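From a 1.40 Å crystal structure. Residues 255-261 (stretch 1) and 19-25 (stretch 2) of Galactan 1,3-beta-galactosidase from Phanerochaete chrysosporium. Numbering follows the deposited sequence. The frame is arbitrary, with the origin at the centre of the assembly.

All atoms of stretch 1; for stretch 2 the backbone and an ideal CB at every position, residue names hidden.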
# COMPACT_ATOMS: atom_id res chain seq x y z
N TYR A 255 -1.84 8.17 -2.07
CA TYR A 255 -1.69 7.27 -0.95
C TYR A 255 -1.05 5.98 -1.46
O TYR A 255 -1.61 5.31 -2.34
CB TYR A 255 -3.06 6.96 -0.36
CG TYR A 255 -3.03 5.81 0.61
CD1 TYR A 255 -2.66 6.02 1.93
CD2 TYR A 255 -3.36 4.51 0.22
CE1 TYR A 255 -2.62 4.99 2.85
CE2 TYR A 255 -3.30 3.46 1.13
CZ TYR A 255 -2.94 3.70 2.44
OH TYR A 255 -2.88 2.68 3.35
N MET A 256 0.13 5.64 -0.95
CA MET A 256 0.79 4.38 -1.29
C MET A 256 0.82 3.54 -0.03
O MET A 256 1.48 3.91 0.95
CB MET A 256 2.20 4.59 -1.82
CG MET A 256 2.24 5.44 -3.06
SD MET A 256 3.96 5.83 -3.48
CE MET A 256 3.75 6.52 -5.12
N GLY A 257 0.09 2.43 -0.04
CA GLY A 257 0.02 1.54 1.09
C GLY A 257 0.43 0.12 0.71
O GLY A 257 0.58 -0.23 -0.47
N ASP A 258 0.60 -0.70 1.75
CA ASP A 258 0.89 -2.13 1.61
C ASP A 258 -0.31 -2.92 2.10
O ASP A 258 -0.93 -2.57 3.11
CB ASP A 258 2.07 -2.53 2.51
CG ASP A 258 3.38 -1.92 2.07
OD1 ASP A 258 3.89 -2.31 1.00
OD2 ASP A 258 3.91 -1.05 2.80
N ARG A 259 -0.64 -4.01 1.39
CA ARG A 259 -1.57 -5.01 1.91
C ARG A 259 -0.70 -6.18 2.36
O ARG A 259 -0.26 -6.99 1.53
CB ARG A 259 -2.59 -5.45 0.87
CG ARG A 259 -3.49 -6.59 1.37
CD ARG A 259 -4.64 -6.86 0.41
NE ARG A 259 -5.49 -5.68 0.32
CZ ARG A 259 -6.22 -5.33 -0.73
NH1 ARG A 259 -6.24 -6.08 -1.84
NH2 ARG A 259 -6.93 -4.21 -0.68
N TRP A 260 -0.41 -6.23 3.65
CA TRP A 260 0.50 -7.25 4.18
C TRP A 260 -0.19 -8.59 4.21
O TRP A 260 -1.33 -8.71 4.69
CB TRP A 260 0.93 -6.87 5.59
CG TRP A 260 1.71 -5.60 5.66
CD1 TRP A 260 1.34 -4.45 6.29
CD2 TRP A 260 3.01 -5.36 5.10
NE1 TRP A 260 2.32 -3.50 6.14
CE2 TRP A 260 3.36 -4.03 5.43
CE3 TRP A 260 3.91 -6.13 4.36
CZ2 TRP A 260 4.57 -3.46 5.04
CZ3 TRP A 260 5.12 -5.56 3.98
CH2 TRP A 260 5.43 -4.23 4.32
N ARG A 261 0.49 -9.62 3.72
CA ARG A 261 -0.03 -10.98 3.73
C ARG A 261 0.95 -11.83 4.53
O ARG A 261 1.91 -12.38 3.97
CB ARG A 261 -0.17 -11.49 2.31
CG ARG A 261 -0.96 -12.76 2.25
CD ARG A 261 -1.23 -13.14 0.85
NE ARG A 261 -1.96 -14.40 0.82
CZ ARG A 261 -2.43 -14.94 -0.29
NH1 ARG A 261 -2.23 -14.31 -1.44
NH2 ARG A 261 -3.09 -16.09 -0.25
N UNK A 19 9.06 -4.28 -3.32
CA UNK A 19 9.42 -2.98 -2.73
C UNK A 19 8.35 -2.60 -1.70
O UNK A 19 7.67 -1.58 -1.79
CB UNK A 19 9.55 -1.90 -3.81
N UNK A 20 8.18 -3.46 -0.70
CA UNK A 20 7.20 -3.21 0.36
C UNK A 20 7.72 -2.15 1.33
O UNK A 20 8.93 -1.94 1.46
CB UNK A 20 6.88 -4.50 1.11
N UNK A 21 6.81 -1.47 2.01
CA UNK A 21 7.24 -0.39 2.88
C UNK A 21 7.84 0.77 2.11
O UNK A 21 8.87 1.34 2.53
CB UNK A 21 8.25 -0.91 3.90
N UNK A 22 7.19 1.17 1.00
CA UNK A 22 7.75 2.06 -0.02
C UNK A 22 8.38 3.32 0.55
O UNK A 22 7.83 3.97 1.44
CB UNK A 22 6.66 2.45 -1.02
N UNK A 23 9.51 3.70 -0.03
CA UNK A 23 10.03 5.05 0.04
C UNK A 23 10.26 5.56 -1.37
O UNK A 23 10.88 4.86 -2.19
CB UNK A 23 11.32 5.10 0.86
N UNK A 24 9.76 6.75 -1.70
CA UNK A 24 9.90 7.33 -3.03
C UNK A 24 10.89 8.48 -2.97
O UNK A 24 10.90 9.25 -2.00
CB UNK A 24 8.55 7.80 -3.57
N UNK A 25 11.70 8.61 -4.02
CA UNK A 25 12.65 9.71 -4.19
C UNK A 25 12.51 10.21 -5.62
O UNK A 25 12.41 9.41 -6.56
CB UNK A 25 14.09 9.27 -3.89

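The two stretches run in nearly opposite directions, 166° apart end to end, and the side chains of M256, D258 and W260 form the surface that stretch 2 meets. Position 19 lies at the margin of this contact. Its CA-to-CB bond points away, and nothing of stretch 1 lies within 5.5 Å of the ideal CB, so stretch 1 sets no preference there. The residue is A19, whose part in the contact is played by its backbone: its carbonyl O accepts a hydrogen bond from water 1, 3.0 Å from the water O, and the same water donates to OD1 of D258 at 2.8 Å.

At position 20 the CA-to-CB bond points toward stretch 1. The ideal CB sits 3.5 Å from CZ3 of W260 and 3.7 Å from OD1 of D258, close to both an aromatic ring and a carboxylate. A side chain that packs its first carbon against the indole and then turns aside would suit, and a polar or aromatic group able to reach the neighbourhood of the carboxylate would be favoured; histidine, asparagine, glutamine or tyrosine are all plausible. The deposited residue is H20. Its CB lies 3.6 Å from CZ3 of W260, while the end of the side chain, with chi1 at -45° (m), leads away. The imidazole nevertheless remains linked to the aspartate through water 2, which lies 2.7 Å from ND1 of H20 and donates to OD1 of D258, also at 2.7 Å.

Position 21 has phi/psi of 66/44, and positive phi by itself favours glycine, with asparagine or aspartate the usual alternatives. An ideal CB would point sideways, 4.4 Å from CH2 of W260 and 4.5 Å from OD2 of D258, so stretch 1 alone does not exclude a small side chain. The residue is G21, at the corner of the chain. Its amide N donates to both carboxylate oxygens of D258, at 3.0 Å to OD2 and 3.2 Å to OD1; the angle at hydrogen is straighter for OD1, 160° against 138°. The carboxylate thus anchors the turn through the backbone.

At position 22 the CA-to-CB bond again points toward stretch 1, with the ideal CB 5.0 Å from SD of M256. A small residue such as alanine, valine or serine would fit beside the thioether. It is A22, whose methyl CB stays 5.0 Å from SD of M256, while its N donates to water 1 at 3.1 Å from the water O, tying this backbone too to D258.

Position 23 points away and meets nothing of stretch 1, which leaves the choice open; the residue is G23.

Position 24 turns back toward M256, its ideal CB 5.0 Å from SD. An aliphatic side chain such as valine, isoleucine, leucine or methionine could close the gap. I24 does so: its CG1 comes within 3.7 Å of SD of M256, an apolar contact.

Position 25 is out of reach, and stretch 1 says nothing about its identity; it is L25.

Stretch 2 (19-25) AHGAGIL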
# COMPACT_ATOMS: atom_id res chain seq x y z
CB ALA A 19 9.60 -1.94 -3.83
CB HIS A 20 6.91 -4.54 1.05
CG HIS A 20 6.69 -5.67 0.08
ND1 HIS A 20 5.46 -5.93 -0.48
CD2 HIS A 20 7.56 -6.56 -0.45
CE1 HIS A 20 5.57 -6.96 -1.31
NE2 HIS A 20 6.83 -7.37 -1.31
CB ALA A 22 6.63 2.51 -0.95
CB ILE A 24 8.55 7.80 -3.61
CG1 ILE A 24 7.51 6.68 -3.53
CG2 ILE A 24 8.73 8.26 -5.06
CD1 ILE A 24 7.81 5.46 -4.42
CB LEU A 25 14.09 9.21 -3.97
CG LEU A 25 15.26 10.08 -4.46
CD1 LEU A 25 15.48 11.30 -3.58
CD2 LEU A 25 16.54 9.25 -4.55
O HOH W 1 5.18 -0.48 -0.60
O HOH W 2 3.13 -4.70 0.14
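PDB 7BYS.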